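Long-range contacts in starch synthase I (Hordeum vulgare, PDB 4HLN), which belongs to the plant starch synthases, glycosyltransferases of the GT-B type built from two Rossmann-like domains that face each other across a cleft: residues V353-I358 with S383-V388; L326-P331 with F347-V352; K407-H412 with A422-E427. All blocks are in the same frame, centred on the assembly; numbering follows the deposited sequence.

Contact 1: V353-I358 with S383-V388; sequences VTADRI and SSRKSV
The side chain of Arg357 crosses Val388 obliquely, touching it with CD and the guanidinium. Its CB starts beside Val388 O; chi1 of -56° sets CG beside the backbone N, with no Val388 partner of its own, and the bends at chi2 and chi3 bring CD to Val388 CG1, at 4.1 Å. NE follows beside Val388 O, and CZ comes within 3.7 Å of Val388 CA, which sits over the centre of one guanidinium face. At the tip, NH1 lies near the CG1 methyl, while NH2 finds its hydrogen-bond partner in Asn390 OD1. The isopropyl group of Val388 in turn leans on the backbone, CG1 being 3.5 Å from Asp356 O. Next to it, Ile358 N donates to Val388 O (2.9 Å, N-H...O 161°).

A second arginine serves the other end. Arg385 reaches Ala355 O with NH1 at 2.7 Å; the oxygen lies near the guanidinium plane, but the donor stands above the carbonyl plane. A weak bond from NH2 joins the same oxygen, and NH1 also takes Val352 O. The group thus bridges carbonyls around the end of helix 347-354, where its positive charge probably suits the helix dipole. Val388 CG2 lies over one face of the Arg385 guanidinium, offset toward its rim, and Tyr631 adds a cation-pi contact.

The turn between helix 347-354 and strand 357-360 is therefore held against the end of helix 376-384 and the link into strand 389-391. Strand 294-299 flanks strand 357-360 on the side away from 389-391, and helix 611-627 packs on Arg357.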
loop_
_atom_site.group_PDB
_atom_site.type_symbol
_atom_site.label_atom_id
_atom_site.label_comp_id
_atom_site.label_asym_id
_atom_site.label_seq_id
_atom_site.Cartn_x
_atom_site.Cartn_y
_atom_site.Cartn_z
ATOM N N VAL A 353 -5.342 -18.915 1.693
ATOM C CA VAL A 353 -5.252 -20.291 2.105
ATOM C C VAL A 353 -3.992 -21.002 1.587
ATOM O O VAL A 353 -3.498 -21.887 2.251
ATOM C CB VAL A 353 -6.540 -21.036 1.718
ATOM C CG1 VAL A 353 -6.261 -22.482 1.370
ATOM C CG2 VAL A 353 -7.552 -20.917 2.840
ATOM N N THR A 354 -3.459 -20.592 0.436
ATOM C CA THR A 354 -2.366 -21.324 -0.226
ATOM C C THR A 354 -1.030 -20.585 -0.376
ATOM O O THR A 354 -0.019 -21.194 -0.705
ATOM C CB THR A 354 -2.778 -21.763 -1.640
ATOM O OG1 THR A 354 -3.202 -20.611 -2.393
ATOM C CG2 THR A 354 -3.900 -22.773 -1.569
ATOM N N ALA A 355 -1.018 -19.279 -0.172
ATOM C CA ALA A 355 0.211 -18.515 -0.348
ATOM C C ALA A 355 1.190 -18.932 0.717
ATOM O O ALA A 355 0.807 -19.552 1.698
ATOM C CB ALA A 355 -0.064 -17.026 -0.243
ATOM N N ASP A 356 2.454 -18.570 0.547
ATOM C CA ASP A 356 3.460 -18.951 1.530
ATOM C C ASP A 356 3.662 -17.879 2.591
ATOM O O ASP A 356 3.660 -18.178 3.782
ATOM C CB ASP A 356 4.757 -19.348 0.829
ATOM C CG ASP A 356 4.559 -20.546 -0.091
ATOM O OD1 ASP A 356 3.909 -21.524 0.346
ATOM O OD2 ASP A 356 5.009 -20.499 -1.257
ATOM N N ARG A 357 3.814 -16.635 2.152
ATOM C CA ARG A 357 3.811 -15.493 3.052
ATOM C C ARG A 357 2.683 -14.541 2.647
ATOM O O ARG A 357 2.189 -14.610 1.529
ATOM C CB ARG A 357 5.149 -14.744 2.990
ATOM C CG ARG A 357 6.395 -15.565 3.268
ATOM C CD ARG A 357 6.493 -16.016 4.691
ATOM N NE ARG A 357 6.401 -14.917 5.643
ATOM C CZ ARG A 357 6.732 -15.026 6.927
ATOM N NH1 ARG A 357 7.199 -16.189 7.393
ATOM N NH2 ARG A 357 6.606 -13.974 7.739
ATOM N N ILE A 358 2.287 -13.647 3.551
ATOM C CA ILE A 358 1.246 -12.670 3.256
ATOM C C ILE A 358 1.608 -11.284 3.751
ATOM O O ILE A 358 1.875 -11.086 4.936
ATOM C CB ILE A 358 -0.088 -13.046 3.914
ATOM C CG1 ILE A 358 -0.556 -14.408 3.407
ATOM C CG2 ILE A 358 -1.146 -11.946 3.660
ATOM C CD1 ILE A 358 -1.758 -14.924 4.071
ATOM N N SER A 383 -6.004 -14.286 10.564
ATOM C CA SER A 383 -5.353 -14.440 11.858
ATOM C C SER A 383 -5.012 -15.902 12.118
ATOM O O SER A 383 -4.132 -16.210 12.932
ATOM C CB SER A 383 -6.189 -13.845 12.986
ATOM O OG SER A 383 -7.507 -14.336 12.942
ATOM N N SER A 384 -5.677 -16.803 11.400
ATOM C CA SER A 384 -5.291 -18.210 11.456
ATOM C C SER A 384 -3.910 -18.426 10.806
ATOM O O SER A 384 -3.261 -19.439 11.036
ATOM C CB SER A 384 -6.359 -19.101 10.803
ATOM O OG SER A 384 -6.023 -19.436 9.458
ATOM N N ARG A 385 -3.462 -17.465 10.002
ATOM C CA ARG A 385 -2.140 -17.525 9.387
ATOM C C ARG A 385 -1.245 -16.417 9.931
ATOM O O ARG A 385 -0.355 -15.915 9.243
ATOM C CB ARG A 385 -2.255 -17.437 7.864
ATOM C CG ARG A 385 -3.117 -18.533 7.280
ATOM C CD ARG A 385 -2.638 -18.978 5.916
ATOM N NE ARG A 385 -1.258 -19.457 5.937
ATOM C CZ ARG A 385 -0.452 -19.413 4.880
ATOM N NH1 ARG A 385 -0.899 -18.927 3.727
ATOM N NH2 ARG A 385 0.800 -19.838 4.973
ATOM N N LYS A 386 -1.499 -16.051 11.179
ATOM C CA LYS A 386 -0.760 -15.022 11.905
ATOM C C LYS A 386 0.761 -15.076 11.693
ATOM O O LYS A 386 1.409 -14.049 11.510
ATOM C CB LYS A 386 -1.068 -15.173 13.398
ATOM C CG LYS A 386 -1.438 -13.905 14.112
ATOM C CD LYS A 386 -1.901 -14.214 15.532
ATOM C CE LYS A 386 -0.831 -14.987 16.308
ATOM N NZ LYS A 386 -1.109 -15.046 17.775
ATOM N N SER A 387 1.324 -16.278 11.723
ATOM C CA SER A 387 2.776 -16.444 11.718
ATOM C C SER A 387 3.453 -16.059 10.400
ATOM O O SER A 387 4.683 -15.951 10.338
ATOM C CB SER A 387 3.140 -17.884 12.073
ATOM O OG SER A 387 2.623 -18.782 11.105
ATOM N N VAL A 388 2.662 -15.861 9.349
ATOM C CA VAL A 388 3.230 -15.478 8.061
ATOM C C VAL A 388 2.780 -14.111 7.582
ATOM O O VAL A 388 2.942 -13.786 6.406
ATOM C CB VAL A 388 2.950 -16.530 6.956
ATOM C CG1 VAL A 388 3.748 -17.787 7.234
ATOM C CG2 VAL A 388 1.451 -16.844 6.854
#

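Contact 2: L326-P331 with F347-V352; sequences LEWVFP and FLKGAV
Lys349 joins Glu327 by its ammonium and Trp328 by its methylenes. The hydrogen bond runs from Lys349 NZ to Glu327 O, 2.9 Å long; the ammonium approaches in the carbonyl plane, on a lone pair, with a C=O...N angle of 141°. A weak bond to Ala325 O gives the same nitrogen a second acceptor. The carboxylate of Glu327 stays farther off, OE1 being 5.8 Å from Lys349 NZ, so any attraction there acts at a distance.

Apolar packing uses the lysine's own methylenes. The bend at chi2 (-94°) turns the chain obliquely across the indole at CE3 and CZ3: CG meets Trp328 CE3 at 3.5 Å, and CE follows at 3.9 Å from CE3. Leu381 of helix 376-384 also packs on both side chains. Farther along, Leu326 sends CD1 to Gly350 CA, 4.1 Å away, so a methyl rests directly on the helix backbone.

Helix 347-354 follows strand 343-346 at once, and that strand lies between 307-309 and 327-329. The helix start is thus pinned to the edge strand of a small three-stranded antiparallel sheet, an addition to the N-terminal Rossmann-like domain.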
loop_
_atom_site.group_PDB
_atom_site.type_symbol
_atom_site.label_atom_id
_atom_site.label_comp_id
_atom_site.label_asym_id
_atom_site.label_seq_id
_atom_site.Cartn_x
_atom_site.Cartn_y
_atom_site.Cartn_z
ATOM N N LEU A 326 -11.164 -22.614 -2.508
ATOM C CA LEU A 326 -11.876 -21.458 -3.007
ATOM C C LEU A 326 -13.268 -21.320 -2.407
ATOM O O LEU A 326 -13.906 -20.300 -2.579
ATOM C CB LEU A 326 -11.994 -21.526 -4.521
ATOM C CG LEU A 326 -10.820 -20.927 -5.277
ATOM C CD1 LEU A 326 -9.572 -21.658 -4.888
ATOM C CD2 LEU A 326 -11.079 -21.120 -6.725
ATOM N N GLU A 327 -13.725 -22.355 -1.713
ATOM C CA GLU A 327 -15.060 -22.372 -1.175
ATOM C C GLU A 327 -15.258 -21.263 -0.150
ATOM O O GLU A 327 -14.423 -21.057 0.733
ATOM C CB GLU A 327 -15.321 -23.705 -0.511
ATOM C CG GLU A 327 -16.709 -23.805 0.058
ATOM C CD GLU A 327 -16.898 -25.066 0.861
ATOM O OE1 GLU A 327 -15.871 -25.666 1.270
ATOM O OE2 GLU A 327 -18.070 -25.451 1.076
ATOM N N TRP A 328 -16.384 -20.569 -0.258
ATOM C CA TRP A 328 -16.708 -19.486 0.650
ATOM C C TRP A 328 -18.229 -19.422 0.821
ATOM O O TRP A 328 -18.970 -19.153 -0.131
ATOM C CB TRP A 328 -16.211 -18.203 0.044
ATOM C CG TRP A 328 -16.085 -17.049 0.962
ATOM C CD1 TRP A 328 -16.683 -15.820 0.822
ATOM C CD2 TRP A 328 -15.264 -16.966 2.127
ATOM N NE1 TRP A 328 -16.285 -14.986 1.832
ATOM C CE2 TRP A 328 -15.411 -15.662 2.648
ATOM C CE3 TRP A 328 -14.410 -17.863 2.778
ATOM C CZ2 TRP A 328 -14.747 -15.239 3.797
ATOM C CZ3 TRP A 328 -13.749 -17.442 3.919
ATOM C CH2 TRP A 328 -13.927 -16.143 4.420
ATOM N N VAL A 329 -18.697 -19.695 2.029
ATOM C CA VAL A 329 -20.121 -19.586 2.319
ATOM C C VAL A 329 -20.463 -18.355 3.150
ATOM O O VAL A 329 -19.923 -18.152 4.243
ATOM C CB VAL A 329 -20.625 -20.807 3.076
ATOM C CG1 VAL A 329 -22.099 -20.630 3.406
ATOM C CG2 VAL A 329 -20.384 -22.072 2.245
ATOM N N PHE A 330 -21.369 -17.528 2.640
ATOM C CA PHE A 330 -21.798 -16.360 3.409
ATOM C C PHE A 330 -22.743 -16.712 4.551
ATOM O O PHE A 330 -23.628 -17.578 4.420
ATOM C CB PHE A 330 -22.393 -15.290 2.509
ATOM C CG PHE A 330 -21.379 -14.624 1.624
ATOM C CD1 PHE A 330 -20.650 -13.537 2.081
ATOM C CD2 PHE A 330 -21.131 -15.098 0.342
ATOM C CE1 PHE A 330 -19.708 -12.918 1.263
ATOM C CE2 PHE A 330 -20.195 -14.483 -0.473
ATOM C CZ PHE A 330 -19.482 -13.393 -0.012
ATOM N N PRO A 331 -22.536 -16.044 5.692
ATOM C CA PRO A 331 -23.377 -16.235 6.879
ATOM C C PRO A 331 -24.825 -15.847 6.561
ATOM O O PRO A 331 -25.079 -15.068 5.630
ATOM C CB PRO A 331 -22.758 -15.284 7.913
ATOM C CG PRO A 331 -21.991 -14.244 7.091
ATOM C CD PRO A 331 -21.557 -14.947 5.840
ATOM N N PHE A 347 -11.551 -15.759 -4.745
ATOM C CA PHE A 347 -10.163 -15.675 -5.167
ATOM C C PHE A 347 -9.174 -15.331 -4.069
ATOM O O PHE A 347 -8.228 -16.091 -3.829
ATOM C CB PHE A 347 -9.989 -14.716 -6.345
ATOM C CG PHE A 347 -10.218 -15.361 -7.692
ATOM C CD1 PHE A 347 -11.156 -16.382 -7.842
ATOM C CD2 PHE A 347 -9.489 -14.955 -8.805
ATOM C CE1 PHE A 347 -11.379 -16.965 -9.078
ATOM C CE2 PHE A 347 -9.699 -15.535 -10.043
ATOM C CZ PHE A 347 -10.651 -16.543 -10.180
ATOM N N LEU A 348 -9.370 -14.182 -3.430
ATOM C CA LEU A 348 -8.454 -13.715 -2.394
ATOM C C LEU A 348 -8.353 -14.747 -1.285
ATOM O O LEU A 348 -7.255 -15.075 -0.823
ATOM C CB LEU A 348 -8.940 -12.385 -1.829
ATOM C CG LEU A 348 -7.904 -11.593 -1.044
ATOM C CD1 LEU A 348 -6.782 -11.256 -1.977
ATOM C CD2 LEU A 348 -8.507 -10.315 -0.499
ATOM N N LYS A 349 -9.509 -15.264 -0.865
ATOM C CA LYS A 349 -9.551 -16.309 0.138
ATOM C C LYS A 349 -8.675 -17.503 -0.274
ATOM O O LYS A 349 -7.923 -18.040 0.533
ATOM C CB LYS A 349 -10.996 -16.753 0.361
ATOM C CG LYS A 349 -11.181 -17.804 1.441
ATOM C CD LYS A 349 -11.175 -19.219 0.876
ATOM C CE LYS A 349 -11.512 -20.267 1.951
ATOM N NZ LYS A 349 -11.624 -21.660 1.404
ATOM N N GLY A 350 -8.799 -17.910 -1.534
ATOM C CA GLY A 350 -8.028 -19.004 -2.097
ATOM C C GLY A 350 -6.530 -18.812 -1.960
ATOM O O GLY A 350 -5.798 -19.749 -1.629
ATOM N N ALA A 351 -6.079 -17.587 -2.204
ATOM C CA ALA A 351 -4.675 -17.239 -2.026
ATOM C C ALA A 351 -4.285 -17.207 -0.557
ATOM O O ALA A 351 -3.192 -17.618 -0.204
ATOM C CB ALA A 351 -4.380 -15.896 -2.655
ATOM N N VAL A 352 -5.166 -16.700 0.299
ATOM C CA VAL A 352 -4.838 -16.590 1.715
ATOM C C VAL A 352 -4.588 -17.982 2.246
ATOM O O VAL A 352 -3.726 -18.219 3.101
ATOM C CB VAL A 352 -5.981 -15.947 2.505
ATOM C CG1 VAL A 352 -5.931 -16.395 3.944
ATOM C CG2 VAL A 352 -5.909 -14.438 2.407
#

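Contact 3: K407-H412 with A422-E427; sequences KCLPHH and AKCKAE
At the start of the C-terminal Rossmann-like half of the protein, the loop after strand 389-391 lies along helix 419-432, and His411 meets Lys423 face on. Lys423 CD stands 3.9 Å from the centroid of the imidazole, only 1° off the ring normal, a CH-pi contact over the middle of the face. The lysine chain is extended beyond CG, so alternate carbons of its zigzag, CB and CD, turn to the ring: CB settles near His411 CD2, while the ammonium runs on past the ring, NZ ending 5.2 Å from His411 ND1. The two side chains cross at about a right angle.

Helix 419-432 leads into strand 442-446 of the six-stranded parallel sheet, and Lys425, one residue past Cys424, forms a salt bridge with Asp516. The loop has a second neighbour in helix 505-514, which receives Leu409 on Arg510 and Ala513; Cys408 O also accepts a bond from Arg510 NE. Leu409 thereby touches both helices, since its CD1 lies 4.2 Å from Cys424 SG.

Cys424, buried like Leu409, projects its SG into the loop, anti to its carbonyl carbon (chi1 -73°), where it meets Pro410 CG at 4.0 Å and also lies beside His411 O. The ring of Pro410 also reaches one turn further along the helix, CG lying 4.0 Å from Glu427 CB. These two side chains slide past each other in opposite directions, and the carboxylate of Glu427 turns to a salt bridge with Arg430.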
loop_
_atom_site.group_PDB
_atom_site.type_symbol
_atom_site.label_atom_id
_atom_site.label_comp_id
_atom_site.label_asym_id
_atom_site.label_seq_id
_atom_site.Cartn_x
_atom_site.Cartn_y
_atom_site.Cartn_z
ATOM N N LYS A 407 14.215 22.273 -2.639
ATOM C CA LYS A 407 14.168 23.552 -3.329
ATOM C C LYS A 407 12.912 24.349 -3.001
ATOM O O LYS A 407 12.895 25.569 -3.150
ATOM C CB LYS A 407 14.281 23.347 -4.837
ATOM C CG LYS A 407 15.708 23.117 -5.305
ATOM C CD LYS A 407 15.757 22.694 -6.764
ATOM C CE LYS A 407 17.150 22.901 -7.347
ATOM N NZ LYS A 407 17.488 24.352 -7.466
ATOM N N CYS A 408 11.870 23.662 -2.544
ATOM C CA CYS A 408 10.588 24.306 -2.290
ATOM C C CYS A 408 10.547 25.070 -0.945
ATOM O O CYS A 408 9.633 25.876 -0.692
ATOM C CB CYS A 408 9.456 23.273 -2.364
ATOM S SG CYS A 408 9.179 22.494 -3.992
ATOM N N LEU A 409 11.539 24.820 -0.092
ATOM C CA LEU A 409 11.601 25.428 1.237
ATOM C C LEU A 409 12.413 26.716 1.319
ATOM O O LEU A 409 13.477 26.817 0.744
ATOM C CB LEU A 409 12.239 24.462 2.212
ATOM C CG LEU A 409 11.629 23.097 2.387
ATOM C CD1 LEU A 409 12.219 22.528 3.666
ATOM C CD2 LEU A 409 10.119 23.222 2.465
ATOM N N PRO A 410 11.935 27.688 2.100
ATOM C CA PRO A 410 12.664 28.945 2.291
ATOM C C PRO A 410 13.979 28.743 3.051
ATOM O O PRO A 410 14.917 29.530 2.869
ATOM C CB PRO A 410 11.700 29.759 3.148
ATOM C CG PRO A 410 10.955 28.718 3.933
ATOM C CD PRO A 410 10.710 27.642 2.910
ATOM N N HIS A 411 14.039 27.726 3.907
ATOM C CA HIS A 411 15.260 27.432 4.662
ATOM C C HIS A 411 15.515 25.944 4.765
ATOM O O HIS A 411 14.587 25.140 4.720
ATOM C CB HIS A 411 15.195 28.025 6.058
ATOM C CG HIS A 411 15.040 29.507 6.064
ATOM N ND1 HIS A 411 16.078 30.363 5.762
ATOM C CD2 HIS A 411 13.965 30.289 6.319
ATOM C CE1 HIS A 411 15.649 31.607 5.837
ATOM N NE2 HIS A 411 14.373 31.592 6.177
ATOM N N HIS A 412 16.777 25.572 4.907
ATOM C CA HIS A 412 17.112 24.159 4.960
ATOM C C HIS A 412 17.599 23.765 6.339
ATOM O O HIS A 412 18.112 24.589 7.102
ATOM C CB HIS A 412 18.129 23.806 3.881
ATOM C CG HIS A 412 17.616 23.999 2.487
ATOM N ND1 HIS A 412 18.410 24.461 1.457
ATOM C CD2 HIS A 412 16.392 23.785 1.950
ATOM C CE1 HIS A 412 17.693 24.527 0.348
ATOM N NE2 HIS A 412 16.465 24.128 0.621
ATOM N N ALA A 422 12.499 26.024 12.389
ATOM C CA ALA A 422 11.814 27.137 13.047
ATOM C C ALA A 422 11.520 28.287 12.078
ATOM O O ALA A 422 10.440 28.872 12.106
ATOM C CB ALA A 422 12.628 27.632 14.227
ATOM N N LYS A 423 12.499 28.610 11.237
ATOM C CA LYS A 423 12.330 29.609 10.196
ATOM C C LYS A 423 11.259 29.202 9.179
ATOM O O LYS A 423 10.447 30.025 8.758
ATOM C CB LYS A 423 13.667 29.878 9.512
ATOM C CG LYS A 423 14.788 30.119 10.500
ATOM C CD LYS A 423 16.024 30.692 9.840
ATOM C CE LYS A 423 17.178 30.750 10.847
ATOM N NZ LYS A 423 18.441 31.325 10.286
ATOM N N CYS A 424 11.243 27.930 8.797
ATOM C CA CYS A 424 10.218 27.438 7.889
ATOM C C CYS A 424 8.840 27.653 8.483
ATOM O O CYS A 424 7.928 28.110 7.794
ATOM C CB CYS A 424 10.449 25.957 7.515
ATOM S SG CYS A 424 11.869 25.699 6.352
ATOM N N LYS A 425 8.697 27.335 9.765
ATOM C CA LYS A 425 7.419 27.509 10.456
ATOM C C LYS A 425 6.957 28.960 10.458
ATOM O O LYS A 425 5.769 29.247 10.276
ATOM C CB LYS A 425 7.508 27.025 11.904
ATOM C CG LYS A 425 6.187 27.115 12.655
ATOM C CD LYS A 425 6.392 26.817 14.124
ATOM C CE LYS A 425 5.088 26.802 14.882
ATOM N NZ LYS A 425 5.294 26.245 16.239
ATOM N N ALA A 426 7.901 29.867 10.687
ATOM C CA ALA A 426 7.586 31.275 10.765
ATOM C C ALA A 426 7.165 31.729 9.383
ATOM O O ALA A 426 6.150 32.407 9.216
ATOM C CB ALA A 426 8.778 32.043 11.245
ATOM N N GLU A 427 7.944 31.316 8.388
ATOM C CA GLU A 427 7.671 31.682 7.012
ATOM C C GLU A 427 6.365 31.082 6.520
ATOM O O GLU A 427 5.716 31.616 5.625
ATOM C CB GLU A 427 8.826 31.258 6.117
ATOM C CG GLU A 427 10.001 32.206 6.189
ATOM C CD GLU A 427 9.588 33.649 5.917
ATOM O OE1 GLU A 427 9.369 33.990 4.730
ATOM O OE2 GLU A 427 9.472 34.433 6.889
#

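Overall arrangement
From the N terminus, contact 2 comes first: it closes the 15-residue excursion holding strand 343-346 and fixes strand 327-329 to helix 347-354. Contact 1 opens as that same helix ends and closes a loop of 24 residues, mostly helical, joining strand 357-360 to the approach to strand 389-391. The two run in series yet touch where Val352 and Arg385 meet, their centres 14 Å apart. Contact 3 follows after the large sheet is complete, closing a nine-residue loop against helix 419-432. Its centre is 46 Å from that of contact 1, across the chain's centre. None nests in or crosses another.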